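Local atomic coordinates of trehalose monomycolate transport factor A (Mycolicibacterium smegmatis MC2 155, PDB entry 6T84), a protein that is required for MmpL3-dependent transport of trehalose monomycolate to the cell wall, and for growth and cell elongation. Residues G22-K34 / D46-R58. Numbering follows the deposited sequence. Where two conformers were deposited one is given.
Sequences GFDYEYESEDLLK and DVTAKNVVLGQIR
Asp24 faces Leu54 and Glu26 faces Val52 as hydrogen-bonded antiparallel pairs, joining strand 24-26, an outermost strand of the large antiparallel sheet in the N-terminal, probably cytoplasmic, domain of TtfA, to strand 52-57. Both strands turn a corner, at Tyr27 and Asn51, and pair again as the two-stranded sheet 28-29/49-50. Asn51 N bonds Tyr27 O at 2.8 Å, and Ser29 N reaches Ala49 O beyond it.

At this corner Tyr25, its CG anti to the backbone N (chi1 174°), lies alongside Asn51 and donates its OH to Asn51 OD1 at 2.6 Å in the carbonyl plane; in this conformer ND2 donates to Asp66 OD2, consistent with this orientation of the amide. Just before strand 24-26, the Phe23 ring has Gly55 CA over one face, 3.8 Å from its centroid, a CH-pi contact, while Val53 CG1 meets the ring edge. Past the corner Leu32 CD2 touches Val52 CG1 at 3.7 Å, and Leu33 CD1 packs on Val47 CG2; Phe65 of strand 60-67 backs both leucines. Water 1 ties Ser29 O to Leu33 N and Ala49 N. Extended Glu28 accepts a hydrogen bond from Thr48 OG1 on the anti side of OE2, at 2.6 Å and 29° out of the carboxylate plane.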
ATOM      1  N   GLY A  22      -4.773  18.852  -5.533  1.00 14.17           N
ATOM      2  CA  GLY A  22      -5.322  18.887  -6.894  1.00 14.85           C
ATOM      3  C   GLY A  22      -5.875  17.545  -7.325  1.00 15.23           C
ATOM      4  O   GLY A  22      -5.956  17.265  -8.548  1.00 16.55           O
ATOM      5  N   PHE A  23      -6.344  16.740  -6.377  1.00 13.91           N
ATOM      6  CA  PHE A  23      -6.892  15.424  -6.679  1.00 13.18           C
ATOM      7  C   PHE A  23      -8.421  15.492  -6.663  1.00 12.98           C
ATOM      8  O   PHE A  23      -8.985  16.345  -5.983  1.00 14.97           O
ATOM      9  CB  PHE A  23      -6.436  14.421  -5.597  1.00 13.72           C
ATOM     10  CG  PHE A  23      -4.952  14.146  -5.549  1.00 14.33           C
ATOM     11  CD1 PHE A  23      -4.087  14.494  -6.599  1.00 14.89           C
ATOM     12  CD2 PHE A  23      -4.433  13.454  -4.451  1.00 14.49           C
ATOM     13  CE1 PHE A  23      -2.722  14.174  -6.511  1.00 15.24           C
ATOM     14  CE2 PHE A  23      -3.053  13.087  -4.382  1.00 15.75           C
ATOM     15  CZ  PHE A  23      -2.207  13.491  -5.400  1.00 15.70           C
ATOM     16  N   ASP A  24      -9.075  14.545  -7.315  1.00 12.75           N
ATOM     17  CA  ASP A  24     -10.536  14.515  -7.275  1.00 12.58           C
ATOM     18  C   ASP A  24     -11.000  13.724  -6.067  1.00 12.70           C
ATOM     19  O   ASP A  24     -10.319  12.811  -5.592  1.00 14.82           O
ATOM     20  CB  ASP A  24     -11.083  13.843  -8.556  1.00 13.56           C
ATOM     21  CG  ASP A  24     -10.843  14.716  -9.764  1.00 16.45           C
ATOM     22  OD1 ASP A  24     -11.029  15.946  -9.695  1.00 20.20           O
ATOM     23  OD2 ASP A  24     -10.485  14.181 -10.812  1.00 16.88           O
ATOM     24  N   TYR A  25     -12.176  14.084  -5.548  1.00 12.85           N
ATOM     25  CA  TYR A  25     -12.790  13.422  -4.404  1.00 12.85           C
ATOM     26  C   TYR A  25     -14.133  12.813  -4.819  1.00 12.98           C
ATOM     27  O   TYR A  25     -14.951  13.467  -5.499  1.00 14.18           O
ATOM     28  CB  TYR A  25     -13.002  14.401  -3.237  1.00 12.87           C
ATOM     29  CG  TYR A  25     -13.753  13.808  -2.075  1.00 12.84           C
ATOM     30  CD1 TYR A  25     -13.079  13.123  -1.073  1.00 12.70           C
ATOM     31  CD2 TYR A  25     -15.140  13.883  -2.003  1.00 13.00           C
ATOM     32  CE1 TYR A  25     -13.766  12.547  -0.020  1.00 12.84           C
ATOM     33  CE2 TYR A  25     -15.832  13.322  -0.956  1.00 13.81           C
ATOM     34  CZ  TYR A  25     -15.129  12.657   0.039  1.00 14.18           C
ATOM     35  OH  TYR A  25     -15.825  12.085   1.097  1.00 15.73           O
ATOM     36  N   GLU A  26     -14.423  11.605  -4.332  1.00 12.56           N
ATOM     37  CA  GLU A  26     -15.748  10.993  -4.469  1.00 13.89           C
ATOM     38  C   GLU A  26     -16.139  10.361  -3.145  1.00 13.47           C
ATOM     39  O   GLU A  26     -15.312   9.717  -2.507  1.00 14.13           O
ATOM     40  CB  GLU A  26     -15.685   9.792  -5.469  1.00 18.43           C
ATOM     41  CG  GLU A  26     -15.255  10.169  -6.834  1.00 22.20           C
ATOM     42  CD  GLU A  26     -15.129   8.961  -7.747  1.00 25.63           C
ATOM     43  OE1 GLU A  26     -15.305   7.802  -7.320  1.00 27.89           O
ATOM     44  OE2 GLU A  26     -14.800   9.176  -8.914  1.00 26.69           O
ATOM     45  N   TYR A  27     -17.409  10.428  -2.774  0.59 14.21           N
ATOM     46  CA  TYR A  27     -17.736   9.822  -1.498  0.59 15.19           C
ATOM     47  C   TYR A  27     -17.611   8.316  -1.541  0.59 15.23           C
ATOM     48  O   TYR A  27     -17.245   7.695  -0.528  0.59 16.04           O
ATOM     49  CB  TYR A  27     -19.137  10.174  -1.036  0.59 17.28           C
ATOM     50  CG  TYR A  27     -19.372   9.511   0.285  0.59 20.27           C
ATOM     51  CD1 TYR A  27     -18.587   9.861   1.388  0.59 21.25           C
ATOM     52  CD2 TYR A  27     -20.309   8.501   0.430  0.59 21.79           C
ATOM     53  CE1 TYR A  27     -18.748   9.224   2.615  0.59 21.65           C
ATOM     54  CE2 TYR A  27     -20.489   7.859   1.677  0.59 22.60           C
ATOM     55  CZ  TYR A  27     -19.721   8.248   2.766  0.59 22.35           C
ATOM     56  OH  TYR A  27     -19.910   7.639   3.990  0.59 22.33           O
ATOM     57  N   GLU A  28     -17.914   7.694  -2.681  1.00 15.85           N
ATOM     58  CA  GLU A  28     -17.858   6.248  -2.734  1.00 19.84           C
ATOM     59  C   GLU A  28     -17.582   5.855  -4.169  1.00 18.73           C
ATOM     60  O   GLU A  28     -17.971   6.566  -5.104  1.00 20.27           O
ATOM     61  CB  GLU A  28     -19.255   5.684  -2.321  1.00 28.19           C
ATOM     62  CG  GLU A  28     -19.377   4.183  -2.324  1.00 40.64           C
ATOM     63  CD  GLU A  28     -20.671   3.707  -1.688  1.00 60.45           C
ATOM     64  OE1 GLU A  28     -21.567   4.543  -1.423  1.00 51.84           O
ATOM     65  OE2 GLU A  28     -20.774   2.483  -1.451  1.00 36.71           O
ATOM     66  N   SER A  29     -16.907   4.728  -4.335  1.00 19.74           N
ATOM     67  CA  SER A  29     -16.736   4.166  -5.664  1.00 23.18           C
ATOM     68  C   SER A  29     -17.026   2.682  -5.577  1.00 26.96           C
ATOM     69  O   SER A  29     -16.314   1.947  -4.869  1.00 27.77           O
ATOM     70  CB  SER A  29     -15.332   4.410  -6.218  1.00 25.38           C
ATOM     71  OG  SER A  29     -15.239   3.685  -7.439  1.00 28.60           O
ATOM     72  N   GLU A  30     -18.040   2.243  -6.322  1.00 30.81           N
ATOM     73  CA  GLU A  30     -18.553   0.902  -6.104  1.00 36.29           C
ATOM     74  C   GLU A  30     -17.694  -0.195  -6.705  1.00 45.44           C
ATOM     75  O   GLU A  30     -17.813  -1.337  -6.266  1.00 40.66           O
ATOM     76  CB  GLU A  30     -20.015   0.787  -6.562  1.00 47.46           C
ATOM     77  CG  GLU A  30     -20.942   1.771  -5.856  1.00 76.82           C
ATOM     78  CD  GLU A  30     -22.400   1.598  -6.247  1.00108.41           C
ATOM     79  OE1 GLU A  30     -22.709   0.667  -7.022  1.00112.72           O
ATOM     80  OE2 GLU A  30     -23.239   2.396  -5.775  1.00104.63           O
ATOM     81  N   ASP A  31     -16.832   0.101  -7.673  1.00 36.21           N
ATOM     82  CA  ASP A  31     -16.048  -0.966  -8.273  1.00 35.49           C
ATOM     83  C   ASP A  31     -14.560  -0.886  -7.970  1.00 33.22           C
ATOM     84  O   ASP A  31     -13.822  -1.806  -8.309  1.00 35.18           O
ATOM     85  CB  ASP A  31     -16.273  -1.044  -9.781  1.00 41.89           C
ATOM     86  CG  ASP A  31     -17.622  -1.653 -10.130  1.00103.75           C
ATOM     87  OD1 ASP A  31     -18.040  -2.651  -9.479  1.00 65.42           O
ATOM     88  OD2 ASP A  31     -18.275  -1.122 -11.047  1.00 74.94           O
ATOM     89  N   LEU A  32     -14.112   0.162  -7.301  1.00 31.83           N
ATOM     90  CA  LEU A  32     -12.681   0.408  -7.173  1.00 31.98           C
ATOM     91  C   LEU A  32     -11.906  -0.797  -6.608  1.00 31.41           C
ATOM     92  O   LEU A  32     -10.858  -1.183  -7.155  1.00 32.38           O
ATOM     93  CB  LEU A  32     -12.518   1.627  -6.248  1.00 33.42           C
ATOM     94  CG  LEU A  32     -11.136   2.283  -6.324  1.00 34.93           C
ATOM     95  CD1 LEU A  32     -10.851   2.781  -7.684  1.00 33.55           C
ATOM     96  CD2 LEU A  32     -11.056   3.442  -5.359  1.00 58.43           C
ATOM     97  N   LEU A  33     -12.415  -1.417  -5.536  1.00 31.11           N
ATOM     98  CA  LEU A  33     -11.638  -2.402  -4.767  1.00 31.56           C
ATOM     99  C   LEU A  33     -11.358  -3.667  -5.551  1.00 32.50           C
ATOM    100  O   LEU A  33     -10.467  -4.439  -5.160  1.00 32.33           O
ATOM    101  CB  LEU A  33     -12.371  -2.802  -3.485  1.00 31.58           C
ATOM    102  CG  LEU A  33     -12.596  -1.648  -2.489  1.00 33.19           C
ATOM    103  CD1 LEU A  33     -13.263  -2.150  -1.239  1.00 35.36           C
ATOM    104  CD2 LEU A  33     -11.252  -1.046  -2.131  1.00 33.48           C
ATOM    105  N   LYS A  34     -12.105  -3.913  -6.616  1.00 33.61           N
ATOM    106  CA  LYS A  34     -11.952  -5.186  -7.287  1.00 34.61           C
ATOM    107  C   LYS A  34     -10.606  -5.329  -7.957  1.00 30.55           C
ATOM    108  O   LYS A  34     -10.229  -6.444  -8.317  1.00 30.99           O
ATOM    109  CB  LYS A  34     -13.064  -5.356  -8.333  1.00 42.86           C
ATOM    110  CG  LYS A  34     -14.450  -5.528  -7.720  1.00 61.14           C
ATOM    111  CD  LYS A  34     -15.511  -5.779  -8.797  1.00 74.15           C
ATOM    112  CE  LYS A  34     -16.883  -6.077  -8.197  1.00 86.77           C
ATOM    113  NZ  LYS A  34     -17.459  -4.913  -7.465  1.00 99.04           N
ATOM    114  N   ASP A  46     -17.346  -7.810   0.222  0.82 54.70           N
ATOM    115  CA  ASP A  46     -18.633  -7.106   0.200  0.82 75.29           C
ATOM    116  C   ASP A  46     -18.546  -5.731   0.869  0.82 80.58           C
ATOM    117  O   ASP A  46     -19.355  -5.370   1.729  0.82 66.63           O
ATOM    118  CB  ASP A  46     -19.762  -7.957   0.788  0.82 54.30           C
ATOM    119  CG  ASP A  46     -21.138  -7.435   0.402  0.82 72.08           C
ATOM    120  OD1 ASP A  46     -21.532  -7.590  -0.779  0.82 57.52           O
ATOM    121  OD2 ASP A  46     -21.818  -6.854   1.277  0.82 72.75           O
ATOM    122  N   VAL A  47     -17.529  -4.961   0.472  1.00 77.20           N
ATOM    123  CA  VAL A  47     -17.349  -3.585   0.918  1.00 43.55           C
ATOM    124  C   VAL A  47     -17.072  -2.735  -0.311  1.00 43.29           C
ATOM    125  O   VAL A  47     -16.654  -3.232  -1.353  1.00 39.84           O
ATOM    126  CB  VAL A  47     -16.204  -3.438   1.943  1.00 40.78           C
ATOM    127  CG1 VAL A  47     -16.574  -4.104   3.275  1.00 66.70           C
ATOM    128  CG2 VAL A  47     -14.903  -4.009   1.387  1.00 43.50           C
ATOM    129  N   THR A  48     -17.327  -1.442  -0.188  1.00 39.57           N
ATOM    130  CA  THR A  48     -16.961  -0.517  -1.241  1.00 32.45           C
ATOM    131  C   THR A  48     -16.010   0.513  -0.670  1.00 26.75           C
ATOM    132  O   THR A  48     -15.995   0.785   0.534  1.00 28.30           O
ATOM    133  CB  THR A  48     -18.160   0.243  -1.788  1.00 32.31           C
ATOM    134  OG1 THR A  48     -18.711   1.018  -0.729  1.00 34.30           O
ATOM    135  CG2 THR A  48     -19.243  -0.701  -2.328  1.00 31.80           C
ATOM    136  N   ALA A  49     -15.278   1.133  -1.567  1.00 22.25           N
ATOM    137  CA  ALA A  49     -14.297   2.154  -1.215  1.00 19.56           C
ATOM    138  C   ALA A  49     -15.035   3.449  -0.890  1.00 17.80           C
ATOM    139  O   ALA A  49     -15.935   3.877  -1.645  1.00 18.63           O
ATOM    140  CB  ALA A  49     -13.364   2.353  -2.402  1.00 19.39           C
ATOM    141  N   LYS A  50     -14.680   4.091   0.221  1.00 16.02           N
ATOM    142  CA  LYS A  50     -15.327   5.338   0.616  1.00 16.05           C
ATOM    143  C   LYS A  50     -14.298   6.431   0.790  1.00 14.43           C
ATOM    144  O   LYS A  50     -13.114   6.168   1.015  1.00 14.91           O
ATOM    145  CB  LYS A  50     -16.162   5.189   1.901  1.00 19.57           C
ATOM    146  CG  LYS A  50     -17.397   4.322   1.643  1.00 23.75           C
ATOM    147  CD  LYS A  50     -18.397   4.407   2.740  1.00 26.54           C
ATOM    148  CE  LYS A  50     -19.625   3.558   2.354  1.00 28.81           C
ATOM    149  NZ  LYS A  50     -20.479   3.209   3.514  1.00 30.20           N
ATOM    150  N   ASN A  51     -14.775   7.679   0.791  0.68 14.21           N
ATOM    151  CA  ASN A  51     -13.889   8.847   0.926  0.68 14.33           C
ATOM    152  C   ASN A  51     -12.693   8.724  -0.019  0.68 12.73           C
ATOM    153  O   ASN A  51     -11.516   8.712   0.378  0.68 13.08           O
ATOM    154  CB  ASN A  51     -13.410   9.018   2.372  0.68 16.46           C
ATOM    155  CG  ASN A  51     -14.486   9.457   3.262  0.68 18.70           C
ATOM    156  OD1 ASN A  51     -15.209  10.378   2.933  0.68 18.56           O
ATOM    157  ND2 ASN A  51     -14.595   8.836   4.439  0.68 21.42           N
ATOM    158  N   VAL A  52     -13.041   8.573  -1.288  1.00 12.46           N
ATOM    159  CA  VAL A  52     -12.097   8.184  -2.329  1.00 12.55           C
ATOM    160  C   VAL A  52     -11.435   9.429  -2.901  1.00 11.88           C
ATOM    161  O   VAL A  52     -12.112  10.417  -3.250  1.00 12.81           O
ATOM    162  CB  VAL A  52     -12.839   7.410  -3.425  1.00 12.97           C
ATOM    163  CG1 VAL A  52     -11.839   6.992  -4.544  1.00 14.62           C
ATOM    164  CG2 VAL A  52     -13.545   6.189  -2.839  1.00 13.55           C
ATOM    165  N   VAL A  53     -10.107   9.376  -3.072  1.00 11.58           N
ATOM    166  CA  VAL A  53      -9.363  10.470  -3.662  1.00 11.71           C
ATOM    167  C   VAL A  53      -8.573   9.882  -4.832  1.00 12.25           C
ATOM    168  O   VAL A  53      -7.883   8.853  -4.679  1.00 12.44           O
ATOM    169  CB  VAL A  53      -8.417  11.117  -2.617  1.00 12.05           C
ATOM    170  CG1 VAL A  53      -7.589  12.235  -3.271  1.00 12.18           C
ATOM    171  CG2 VAL A  53      -9.250  11.682  -1.462  1.00 13.23           C
ATOM    172  N   LEU A  54      -8.671  10.506  -5.995  1.00 12.23           N
ATOM    173  CA  LEU A  54      -8.093   9.991  -7.228  0.57 12.48           C
ATOM    174  C   LEU A  54      -7.144  11.051  -7.758  1.00 12.58           C
ATOM    175  O   LEU A  54      -7.573  12.182  -8.038  1.00 12.92           O
ATOM    176  CB  LEU A  54      -9.211   9.731  -8.270  0.57 13.40           C
ATOM    177  CG  LEU A  54     -10.407   8.876  -7.774  0.57 14.33           C
ATOM    178  CD1 LEU A  54     -11.534   9.744  -7.129  0.57 14.32           C
ATOM    179  CD2 LEU A  54     -10.955   7.994  -8.923  0.57 15.25           C
ATOM    180  N   GLY A  55      -5.875  10.700  -7.902  1.00 13.56           N
ATOM    181  CA  GLY A  55      -4.899  11.691  -8.313  1.00 14.55           C
ATOM    182  C   GLY A  55      -3.751  11.087  -9.075  1.00 14.67           C
ATOM    183  O   GLY A  55      -3.811   9.952  -9.527  1.00 13.53           O
ATOM    184  N   GLN A  56      -2.677  11.850  -9.220  1.00 19.33           N
ATOM    185  CA  GLN A  56      -1.446  11.357  -9.874  1.00 23.74           C
ATOM    186  C   GLN A  56      -0.248  11.848  -9.085  1.00 25.56           C
ATOM    187  O   GLN A  56      -0.283  12.943  -8.517  1.00 27.10           O
ATOM    188  CB  GLN A  56      -1.265  11.894 -11.289  1.00 28.45           C
ATOM    189  CG  GLN A  56      -2.250  11.296 -12.321  1.00 38.61           C
ATOM    190  CD  GLN A  56      -1.945  11.748 -13.745  1.00 57.16           C
ATOM    191  OE1 GLN A  56      -1.444  10.970 -14.564  1.00 48.02           O
ATOM    192  NE2 GLN A  56      -2.252  13.009 -14.043  1.00 41.61           N
ATOM    193  N   ILE A  57       0.808  11.036  -9.058  1.00 26.47           N
ATOM    194  CA  ILE A  57       2.111  11.440  -8.496  1.00 28.88           C
ATOM    195  C   ILE A  57       3.102  11.278  -9.626  1.00 28.96           C
ATOM    196  O   ILE A  57       3.322  10.151 -10.082  1.00 28.45           O
ATOM    197  CB  ILE A  57       2.528  10.548  -7.316  1.00 33.37           C
ATOM    198  CG1 ILE A  57       1.598  10.729  -6.106  1.00 39.37           C
ATOM    199  CG2 ILE A  57       3.985  10.825  -6.911  1.00 33.80           C
ATOM    200  CD1 ILE A  57       1.883   9.749  -4.984  1.00 50.28           C
ATOM    201  N   ARG A  58       3.654  12.405 -10.101  1.00 30.16           N
ATOM    202  CA  ARG A  58       4.614  12.453 -11.197  1.00 32.82           C
ATOM    203  C   ARG A  58       4.174  11.539 -12.336  1.00 30.05           C
ATOM    204  O   ARG A  58       4.909  10.693 -12.838  1.00 30.26           O
ATOM    205  CB  ARG A  58       6.045  12.213 -10.716  1.00 36.74           C
ATOM    206  CG  ARG A  58       6.531  13.224  -9.609  1.00 38.58           C
ATOM    207  CD  ARG A  58       6.550  14.731 -10.013  1.00 55.29           C
ATOM    208  NE  ARG A  58       7.046  15.636  -8.944  1.00 41.24           N
ATOM    209  CZ  ARG A  58       7.025  16.977  -9.007  1.00 71.03           C
ATOM    210  NH1 ARG A  58       6.531  17.586 -10.075  1.00 65.16           N
ATOM    211  NH2 ARG A  58       7.487  17.724  -7.999  1.00 52.67           N
TER
HETATM  212  O   HOH W   1     -15.129  -0.344  -4.346  1.00 29.72           O
HETATM  213  O   HOH W   2     -16.112  -2.581  -4.544  1.00 41.77           O